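Uncharacterized protein (PDB 4FTD) is of unknown function but combines a six-bladed beta-propeller with an immunoglobulin-like part and may act in carbohydrate metabolism. Local coordinates at residues A[251-256]-A[274-279]; A[288-293]-A[324-329]; A[294-299]-A[311-316]. All blocks are in the same frame, centred on the assembly; numbering follows the deposited sequence.

Following the chain from its N terminus, interaction 1 comes first: residues 251-256 meet 274-279 across the end of one four-stranded sheet, closing a loop that holds the sheet's second strand, 259-264. The chain then completes this sheet with strand 281-291. Interaction 2 joins the end of that strand to the hairpin turn 324-329 of the next sheet, so two consecutive blades are tied. Interaction 3, between 294-299 and 311-316, opens and closes within this longer excursion and anchors the linking loop to the following blade. Interactions 2 and 3 touch, with Lys-293 CD 3.6 Å from Trp-313 CH2, whereas interaction 1 precedes them in series and touches neither, although its nearest atoms come within about 4 to 5 Å.

Interaction 1 (A[251-256]-A[274-279]); sequences YNIDEN and VPISGH
Ile-253 and Ile-276 face each other from two strands that run in the same direction, their CA atoms 7.5 Å apart. Beyond them the backbones draw closer, and the CA atoms of Asn-256 and Gly-278 are separated by 6.3 Å. The segments do not pair directly: Asn-252 exchanges backbone hydrogen bonds with Phe-260 and Ile-276 with Gly-259, so strand 259-264 runs between them. Gly-278 and His-279 both have positive phi, which turns the chain after the strand; the end of the His-279 side chain comes nearer to 251-256 than its CB direction alone would suggest.

The isoleucines supply the apolar part, their side chains crossing at about a right angle. Ile-276 CG1 is anti to the backbone N (chi1 -176°), which leaves CG2 in the crowded position between N and the carbonyl carbon, and this methyl lies 3.7 Å from Ile-253 CG1. Ile-253 CD1 also approaches it, at 4.0 Å from Ile-276 CG2, and the CD1 atoms of Ile-253 and Ile-276 are 4.2 Å apart. Residues 250-253 and 270-277 are the first and third strands of a four-stranded antiparallel meander, the blade unit of a beta-propeller, and the isoleucines meet where the intervening strand begins.

At the exposed end of the blade, His-279 provides a ring rather than a polar bond. The carbonyl oxygen Asn-256 O sits over one face, 3.6 Å from His-279 CE1. Asp-254 OD1 accepts a weak hydrogen bond from Asn-256 N, 2.9 Å away and bent to 124° at the hydrogen; the same oxygen also accepts from Asn-258 N. His-201 meets the His-279 ring with its plane turned by about 80°, while Asn-199 touches both His-279 and Ile-253.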
loop_
_atom_site.group_PDB
_atom_site.type_symbol
_atom_site.label_atom_id
_atom_site.label_comp_id
_atom_site.label_asym_id
_atom_site.label_seq_id
_atom_site.Cartn_x
_atom_site.Cartn_y
_atom_site.Cartn_z
ATOM N N TYR A 251 -2.291 16.300 3.658
ATOM C CA TYR A 251 -3.716 16.483 3.778
ATOM C C TYR A 251 -4.316 15.226 4.414
ATOM O O TYR A 251 -4.227 14.150 3.838
ATOM C CB TYR A 251 -4.311 16.718 2.398
ATOM C CG TYR A 251 -3.916 18.007 1.714
ATOM C CD1 TYR A 251 -2.687 18.139 0.979
ATOM C CD2 TYR A 251 -4.820 19.092 1.699
ATOM C CE1 TYR A 251 -2.392 19.368 0.339
ATOM C CE2 TYR A 251 -4.519 20.295 1.058
ATOM C CZ TYR A 251 -3.350 20.441 0.364
ATOM O OH TYR A 251 -3.134 21.678 -0.266
ATOM N N ASN A 252 -4.894 15.382 5.600
ATOM C CA ASN A 252 -5.556 14.309 6.347
ATOM C C ASN A 252 -7.041 14.696 6.518
ATOM O O ASN A 252 -7.386 15.391 7.423
ATOM C CB ASN A 252 -4.896 14.163 7.722
ATOM C CG ASN A 252 -3.477 13.662 7.625
ATOM O OD1 ASN A 252 -3.259 12.456 7.493
ATOM N ND2 ASN A 252 -2.524 14.574 7.610
ATOM N N ILE A 253 -7.893 14.314 5.586
ATOM C CA ILE A 253 -9.272 14.721 5.624
ATOM C C ILE A 253 -10.092 13.445 5.482
ATOM O O ILE A 253 -9.941 12.712 4.510
ATOM C CB ILE A 253 -9.588 15.740 4.543
ATOM C CG1 ILE A 253 -8.690 16.971 4.659
ATOM C CG2 ILE A 253 -11.063 16.077 4.547
ATOM C CD1 ILE A 253 -8.770 17.899 3.441
ATOM N N ASP A 254 -10.956 13.208 6.453
ATOM C CA ASP A 254 -11.755 11.978 6.538
ATOM C C ASP A 254 -13.003 12.052 5.655
ATOM O O ASP A 254 -13.206 13.030 4.933
ATOM C CB ASP A 254 -12.058 11.624 8.001
ATOM C CG ASP A 254 -13.072 12.534 8.662
ATOM O OD1 ASP A 254 -13.861 13.255 8.007
ATOM O OD2 ASP A 254 -13.059 12.511 9.904
ATOM N N GLU A 255 -13.850 11.030 5.718
ATOM C CA GLU A 255 -14.972 10.950 4.799
ATOM C C GLU A 255 -16.006 12.030 5.072
ATOM O O GLU A 255 -16.743 12.394 4.166
ATOM C CB GLU A 255 -15.585 9.552 4.781
ATOM C CG GLU A 255 -16.322 9.180 6.047
ATOM C CD GLU A 255 -16.730 7.722 6.068
ATOM O OE1 GLU A 255 -16.595 7.032 5.023
ATOM O OE2 GLU A 255 -17.196 7.272 7.136
ATOM N N ASN A 256 -16.037 12.553 6.300
ATOM C CA ASN A 256 -16.903 13.672 6.634
ATOM C C ASN A 256 -16.267 15.035 6.353
ATOM O O ASN A 256 -16.856 16.040 6.703
ATOM C CB ASN A 256 -17.318 13.606 8.089
ATOM C CG ASN A 256 -17.870 12.249 8.454
ATOM O OD1 ASN A 256 -18.714 11.715 7.748
ATOM N ND2 ASN A 256 -17.362 11.669 9.529
ATOM N N VAL A 274 -3.189 22.780 10.327
ATOM C CA VAL A 274 -4.340 23.606 9.884
ATOM C C VAL A 274 -5.633 22.785 9.952
ATOM O O VAL A 274 -5.778 21.836 9.213
ATOM C CB VAL A 274 -4.101 24.099 8.468
ATOM C CG1 VAL A 274 -5.266 24.974 7.976
ATOM C CG2 VAL A 274 -2.793 24.903 8.405
ATOM N N PRO A 275 -6.562 23.121 10.868
ATOM C CA PRO A 275 -7.777 22.282 10.932
ATOM C C PRO A 275 -8.763 22.571 9.812
ATOM O O PRO A 275 -8.891 23.716 9.383
ATOM C CB PRO A 275 -8.425 22.655 12.278
ATOM C CG PRO A 275 -7.373 23.440 13.007
ATOM C CD PRO A 275 -6.549 24.125 11.943
ATOM N N ILE A 276 -9.449 21.521 9.371
ATOM C CA ILE A 276 -10.448 21.617 8.320
ATOM C C ILE A 276 -11.657 20.799 8.773
ATOM O O ILE A 276 -11.492 19.752 9.373
ATOM C CB ILE A 276 -9.870 21.204 6.933
ATOM C CG1 ILE A 276 -10.911 21.411 5.825
ATOM C CG2 ILE A 276 -9.459 19.774 6.901
ATOM C CD1 ILE A 276 -10.313 21.619 4.445
ATOM N N SER A 277 -12.852 21.325 8.531
ATOM C CA SER A 277 -14.108 20.652 8.817
ATOM C C SER A 277 -15.101 20.888 7.696
ATOM O O SER A 277 -15.050 21.892 6.981
ATOM C CB SER A 277 -14.738 21.145 10.136
ATOM O OG SER A 277 -14.920 22.543 10.066
ATOM N N GLY A 278 -16.011 19.936 7.553
ATOM C CA GLY A 278 -17.036 19.981 6.525
ATOM C C GLY A 278 -16.449 20.157 5.140
ATOM O O GLY A 278 -17.044 20.813 4.323
ATOM N N HIS A 279 -15.263 19.603 4.884
ATOM C CA HIS A 279 -14.585 19.633 3.597
ATOM C C HIS A 279 -13.981 20.983 3.186
ATOM O O HIS A 279 -13.012 20.969 2.474
ATOM C CB HIS A 279 -15.457 19.162 2.419
ATOM C CG HIS A 279 -16.113 17.839 2.620
ATOM N ND1 HIS A 279 -17.350 17.724 3.217
ATOM C CD2 HIS A 279 -15.744 16.590 2.276
ATOM C CE1 HIS A 279 -17.701 16.454 3.236
ATOM N NE2 HIS A 279 -16.744 15.740 2.683
#

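Interaction 2 (A[288-293]-A[324-329]); sequences KVLPSK and DESLGE
Leu-290 and Leu-327 lose the most surface in this contact, and each touches the other segment's backbone more closely than the other leucine. Leu-290 CG is anti to the carbonyl carbon (chi1 -54°), on a CB that points toward the turn. Of its two methyls, Leu-290 CD1 lies 3.8 Å from Glu-325 O, and Leu-290 CD2 is equally near Ser-326 O. The leucine side chains themselves meet only loosely, with Leu-290 CB 4.4 Å from Leu-327 CB.

Leu-327 sends CD2 to within 3.2 Å of Pro-291 O, a tight approach for a methyl and a carbonyl oxygen. Its chi1 of -124° is well away from a staggered value, consistent with some strain. The same carbonyl has a polar partner: a water donates to Pro-291 O and to Leu-327 O, bridging the backbones.

Ser-326 forms part of a type I turn from Asp-324 to Leu-327; Leu-327, the last residue of the turn, has positive phi and takes the first position of a G1 bulge. Asp-324 OD1 accepts from Ser-326 N at 2.9 Å, an Asx turn. Gly-328 N grips the same Asp-324 OD1 from the opposite face of the carboxylate plane, at 2.8 Å. Further along, Lys-293 bends at chi2 and chi3 and makes a salt bridge, Lys-293 NZ lying 3.2 Å from Glu-329 OE2 on that oxygen's syn lone pair.

The turn joins strands 318-323 and 329-332 of one blade and packs against the edge strand 281-291 of the preceding one, where Phe-271 from strand 270-277 touches Leu-327 and Phe-262 from strand 259-264 touches Leu-290.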
loop_
_atom_site.group_PDB
_atom_site.type_symbol
_atom_site.label_atom_id
_atom_site.label_comp_id
_atom_site.label_asym_id
_atom_site.label_seq_id
_atom_site.Cartn_x
_atom_site.Cartn_y
_atom_site.Cartn_z
ATOM N N LYS A 288 -2.229 25.469 14.767
ATOM C CA LYS A 288 -1.206 25.224 15.771
ATOM C C LYS A 288 0.168 25.132 15.103
ATOM O O LYS A 288 0.301 24.635 13.976
ATOM C CB LYS A 288 -1.453 23.908 16.516
ATOM C CG LYS A 288 -2.785 23.729 17.221
ATOM C CD LYS A 288 -3.071 24.740 18.316
ATOM C CE LYS A 288 -4.375 24.378 19.028
ATOM N NZ LYS A 288 -5.101 25.595 19.480
ATOM N N VAL A 289 1.189 25.603 15.804
ATOM C CA VAL A 289 2.581 25.541 15.349
ATOM C C VAL A 289 3.202 24.409 16.164
ATOM O O VAL A 289 3.231 24.485 17.382
ATOM C CB VAL A 289 3.308 26.874 15.593
ATOM C CG1 VAL A 289 4.799 26.734 15.307
ATOM C CG2 VAL A 289 2.641 27.988 14.733
ATOM N N LEU A 290 3.656 23.347 15.503
ATOM C CA LEU A 290 4.188 22.161 16.186
ATOM C C LEU A 290 5.668 22.049 15.952
ATOM O O LEU A 290 6.110 22.313 14.868
ATOM C CB LEU A 290 3.506 20.903 15.657
ATOM C CG LEU A 290 1.972 20.905 15.700
ATOM C CD1 LEU A 290 1.436 19.673 14.968
ATOM C CD2 LEU A 290 1.452 21.010 17.134
ATOM N N PRO A 291 6.431 21.566 16.941
ATOM C CA PRO A 291 7.876 21.459 16.751
ATOM C C PRO A 291 8.272 20.361 15.747
ATOM O O PRO A 291 7.675 19.290 15.713
ATOM C CB PRO A 291 8.370 21.127 18.168
ATOM C CG PRO A 291 7.255 20.290 18.716
ATOM C CD PRO A 291 6.012 20.997 18.241
ATOM N N SER A 292 9.211 20.677 14.861
ATOM C CA SER A 292 9.772 19.690 13.920
ATOM C C SER A 292 11.266 19.617 14.212
ATOM O O SER A 292 11.688 19.985 15.305
ATOM C CB SER A 292 9.528 20.125 12.493
ATOM O OG SER A 292 10.046 19.173 11.599
ATOM N N LYS A 293 12.085 19.135 13.285
ATOM C CA LYS A 293 13.557 19.137 13.553
ATOM C C LYS A 293 14.227 19.179 12.205
ATOM O O LYS A 293 13.641 18.701 11.230
ATOM C CB LYS A 293 13.963 17.928 14.363
ATOM C CG LYS A 293 13.844 16.585 13.660
ATOM C CD LYS A 293 13.378 15.472 14.592
ATOM C CE LYS A 293 14.447 14.685 15.248
ATOM N NZ LYS A 293 13.790 13.590 16.051
ATOM N N ASP A 324 1.756 11.595 18.333
ATOM C CA ASP A 324 0.389 12.054 18.653
ATOM C C ASP A 324 0.015 13.225 17.746
ATOM O O ASP A 324 0.816 13.617 16.890
ATOM C CB ASP A 324 0.249 12.385 20.172
ATOM C CG ASP A 324 1.156 13.518 20.631
ATOM O OD1 ASP A 324 1.448 14.456 19.829
ATOM O OD2 ASP A 324 1.572 13.471 21.809
ATOM N N GLU A 325 -1.180 13.806 17.890
ATOM C CA GLU A 325 -1.579 14.893 16.957
ATOM C C GLU A 325 -0.829 16.239 17.166
ATOM O O GLU A 325 -1.019 17.166 16.401
ATOM C CB GLU A 325 -3.100 15.083 16.860
ATOM C CG GLU A 325 -3.795 15.810 18.011
ATOM C CD GLU A 325 -5.194 16.281 17.620
ATOM O OE1 GLU A 325 -5.900 15.545 16.915
ATOM O OE2 GLU A 325 -5.596 17.391 18.009
ATOM N N SER A 326 0.019 16.315 18.194
ATOM C CA SER A 326 0.921 17.459 18.431
ATOM C C SER A 326 2.349 17.155 18.041
ATOM O O SER A 326 3.262 17.898 18.398
ATOM C CB SER A 326 0.892 17.824 19.930
ATOM O OG SER A 326 -0.394 18.305 20.215
ATOM N N LEU A 327 2.541 16.049 17.321
ATOM C CA LEU A 327 3.841 15.571 16.901
ATOM C C LEU A 327 4.740 15.112 18.063
ATOM O O LEU A 327 5.956 15.021 17.904
ATOM C CB LEU A 327 4.546 16.636 16.045
ATOM C CG LEU A 327 4.967 16.139 14.675
ATOM C CD1 LEU A 327 3.700 15.997 13.838
ATOM C CD2 LEU A 327 5.941 17.130 14.064
ATOM N N GLY A 328 4.155 14.812 19.219
ATOM C CA GLY A 328 4.914 14.226 20.326
ATOM C C GLY A 328 5.290 12.799 19.940
ATOM O O GLY A 328 4.413 12.031 19.539
ATOM N N GLU A 329 6.581 12.450 20.067
ATOM C CA GLU A 329 7.116 11.172 19.585
ATOM C C GLU A 329 6.731 10.013 20.493
ATOM O O GLU A 329 7.017 10.040 21.652
ATOM C CB GLU A 329 8.647 11.261 19.356
ATOM C CG GLU A 329 9.008 12.263 18.228
ATOM C CD GLU A 329 10.474 12.255 17.781
ATOM O OE1 GLU A 329 11.063 11.161 17.614
ATOM O OE2 GLU A 329 11.042 13.353 17.578
HETATM O O HOH W 1 8.100 16.908 17.243
#

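Interaction 3 (A[294-299]-A[311-316]); sequences SDATMV and YLWSGI
The link between two consecutive propeller blades passes through 294-299, where a 3-10 turn brings Ala-296 to within 4.3 Å of Gly-315, measured between CA atoms, at the end of strand 311-315 in the following blade. The evidence for a backbone junction is two carbonyls aimed at the same place. Ile-316 N gives a weak, bifurcated hydrogen bond, at 3.4 Å to Ala-296 O and, more bent, at 3.5 Å to Val-299 O. Gly-315 CA makes C-H...O contacts to both oxygens, the shorter at 3.4 Å to Val-299 O. The lack of a side chain on Gly-315 is consistent with the close approach, since a CB there would collide with Ala-296 O.

Thr-297 organises the loop from within. Thr-297 OG1 donates to Ala-296 O at 2.6 Å, at a C=O...donor angle of 108°, and accepts from Val-299 N, forming an ST turn. Thr-297 OG1 also lies 3.2 Å from Ile-316 CG1, and the two side chains cross at about a right angle. An alanine here would probably leave Val-299 N without its acceptor, open a gap beside Ile-316 and free the turn to shift. Ile-316 continues past the threonine to Val-299, where Ile-316 CD1 lies 3.8 Å from Val-299 CB.

On the other side of the junction, Ala-296 CB rests 3.9 Å from Trp-313 CZ2, obliquely to the ring. Trp-313 NE1 is hydrogen-bonded to Thr-300 OG1, which should limit rotation of the indole. Asp-295 adds a salt bridge to Arg-317. A connection running from the last strand of one four-stranded blade to the first of the next, pinned on the way to the latter's second strand, fits the beta-propeller architecture.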
loop_
_atom_site.group_PDB
_atom_site.type_symbol
_atom_site.label_atom_id
_atom_site.label_comp_id
_atom_site.label_asym_id
_atom_site.label_seq_id
_atom_site.Cartn_x
_atom_site.Cartn_y
_atom_site.Cartn_z
ATOM N N SER A 294 15.430 19.753 12.150
ATOM C CA SER A 294 16.109 20.003 10.870
ATOM C C SER A 294 16.266 18.731 10.035
ATOM O O SER A 294 16.169 18.808 8.830
ATOM C CB SER A 294 17.468 20.692 11.057
ATOM O OG SER A 294 18.303 19.787 11.688
ATOM N N ASP A 295 16.428 17.577 10.679
ATOM C CA ASP A 295 16.556 16.298 9.975
ATOM C C ASP A 295 15.312 15.877 9.182
ATOM O O ASP A 295 15.418 14.991 8.352
ATOM C CB ASP A 295 16.907 15.158 10.908
ATOM C CG ASP A 295 18.416 15.089 11.235
ATOM O OD1 ASP A 295 19.269 15.539 10.435
ATOM O OD2 ASP A 295 18.746 14.558 12.301
ATOM N N ALA A 296 14.148 16.459 9.476
ATOM C CA ALA A 296 12.940 16.224 8.670
ATOM C C ALA A 296 13.148 16.756 7.262
ATOM O O ALA A 296 12.686 16.146 6.302
ATOM C CB ALA A 296 11.709 16.893 9.286
ATOM N N THR A 297 13.826 17.901 7.170
ATOM C CA THR A 297 14.012 18.677 5.933
ATOM C C THR A 297 12.679 19.205 5.392
ATOM O O THR A 297 11.599 19.060 5.998
ATOM C CB THR A 297 14.782 17.904 4.804
ATOM O OG1 THR A 297 13.877 16.989 4.155
ATOM C CG2 THR A 297 16.020 17.150 5.354
HETATM N N MSE A 298 12.747 19.834 4.226
HETATM C CA MSE A 298 11.540 20.258 3.519
HETATM C C MSE A 298 10.711 19.111 2.923
HETATM O O MSE A 298 9.552 19.362 2.547
HETATM C CB MSE A 298 11.913 21.193 2.393
HETATM C CG MSE A 298 12.835 20.518 1.347
HETATM SE SE MSE A 298 12.994 21.664 -0.168
HETATM C CE MSE A 298 11.317 21.336 -1.012
ATOM N N VAL A 299 11.315 17.911 2.776
ATOM C CA VAL A 299 10.654 16.689 2.272
ATOM C C VAL A 299 10.303 15.822 3.465
ATOM O O VAL A 299 11.100 15.027 3.948
ATOM C CB VAL A 299 11.496 15.924 1.230
ATOM C CG1 VAL A 299 10.661 14.795 0.557
ATOM C CG2 VAL A 299 12.046 16.918 0.198
ATOM N N TYR A 311 -0.486 9.369 14.317
ATOM C CA TYR A 311 0.013 9.708 12.973
ATOM C C TYR A 311 1.402 9.140 12.788
ATOM O O TYR A 311 2.088 8.832 13.780
ATOM C CB TYR A 311 0.100 11.243 12.799
ATOM C CG TYR A 311 -1.235 11.949 12.925
ATOM C CD1 TYR A 311 -1.890 12.070 14.168
ATOM C CD2 TYR A 311 -1.865 12.481 11.800
ATOM C CE1 TYR A 311 -3.132 12.681 14.261
ATOM C CE2 TYR A 311 -3.096 13.109 11.898
ATOM C CZ TYR A 311 -3.725 13.205 13.126
ATOM O OH TYR A 311 -4.960 13.797 13.190
ATOM N N LEU A 312 1.823 9.021 11.528
ATOM C CA LEU A 312 3.175 8.609 11.222
ATOM C C LEU A 312 3.860 9.827 10.613
ATOM O O LEU A 312 3.345 10.455 9.722
ATOM C CB LEU A 312 3.219 7.412 10.294
ATOM C CG LEU A 312 2.705 6.066 10.772
ATOM C CD1 LEU A 312 2.971 5.071 9.646
ATOM C CD2 LEU A 312 3.404 5.645 12.072
ATOM N N TRP A 313 5.014 10.178 11.160
ATOM C CA TRP A 313 5.831 11.258 10.662
ATOM C C TRP A 313 7.128 10.674 10.141
ATOM O O TRP A 313 7.733 9.832 10.788
ATOM C CB TRP A 313 6.138 12.210 11.807
ATOM C CG TRP A 313 7.120 13.312 11.535
ATOM C CD1 TRP A 313 7.297 13.999 10.360
ATOM C CD2 TRP A 313 7.991 13.926 12.479
ATOM N NE1 TRP A 313 8.248 14.961 10.502
ATOM C CE2 TRP A 313 8.675 14.966 11.802
ATOM C CE3 TRP A 313 8.276 13.694 13.832
ATOM C CZ2 TRP A 313 9.632 15.763 12.419
ATOM C CZ3 TRP A 313 9.237 14.504 14.464
ATOM C CH2 TRP A 313 9.898 15.528 13.755
ATOM N N SER A 314 7.518 11.086 8.946
ATOM C CA SER A 314 8.838 10.795 8.438
ATOM C C SER A 314 9.350 11.922 7.548
ATOM O O SER A 314 8.588 12.837 7.121
ATOM C CB SER A 314 8.908 9.435 7.724
ATOM O OG SER A 314 8.431 9.510 6.383
ATOM N N GLY A 315 10.662 11.843 7.305
ATOM C CA GLY A 315 11.403 12.805 6.497
ATOM C C GLY A 315 12.717 12.195 6.016
ATOM O O GLY A 315 13.008 11.005 6.261
ATOM N N ILE A 316 13.520 13.012 5.361
ATOM C CA ILE A 316 14.751 12.554 4.738
ATOM C C ILE A 316 15.672 11.870 5.728
ATOM O O ILE A 316 16.170 10.781 5.449
ATOM C CB ILE A 316 15.450 13.678 3.915
ATOM C CG1 ILE A 316 14.513 14.188 2.790
ATOM C CG2 ILE A 316 16.737 13.172 3.302
ATOM C CD1 ILE A 316 14.006 13.132 1.811
#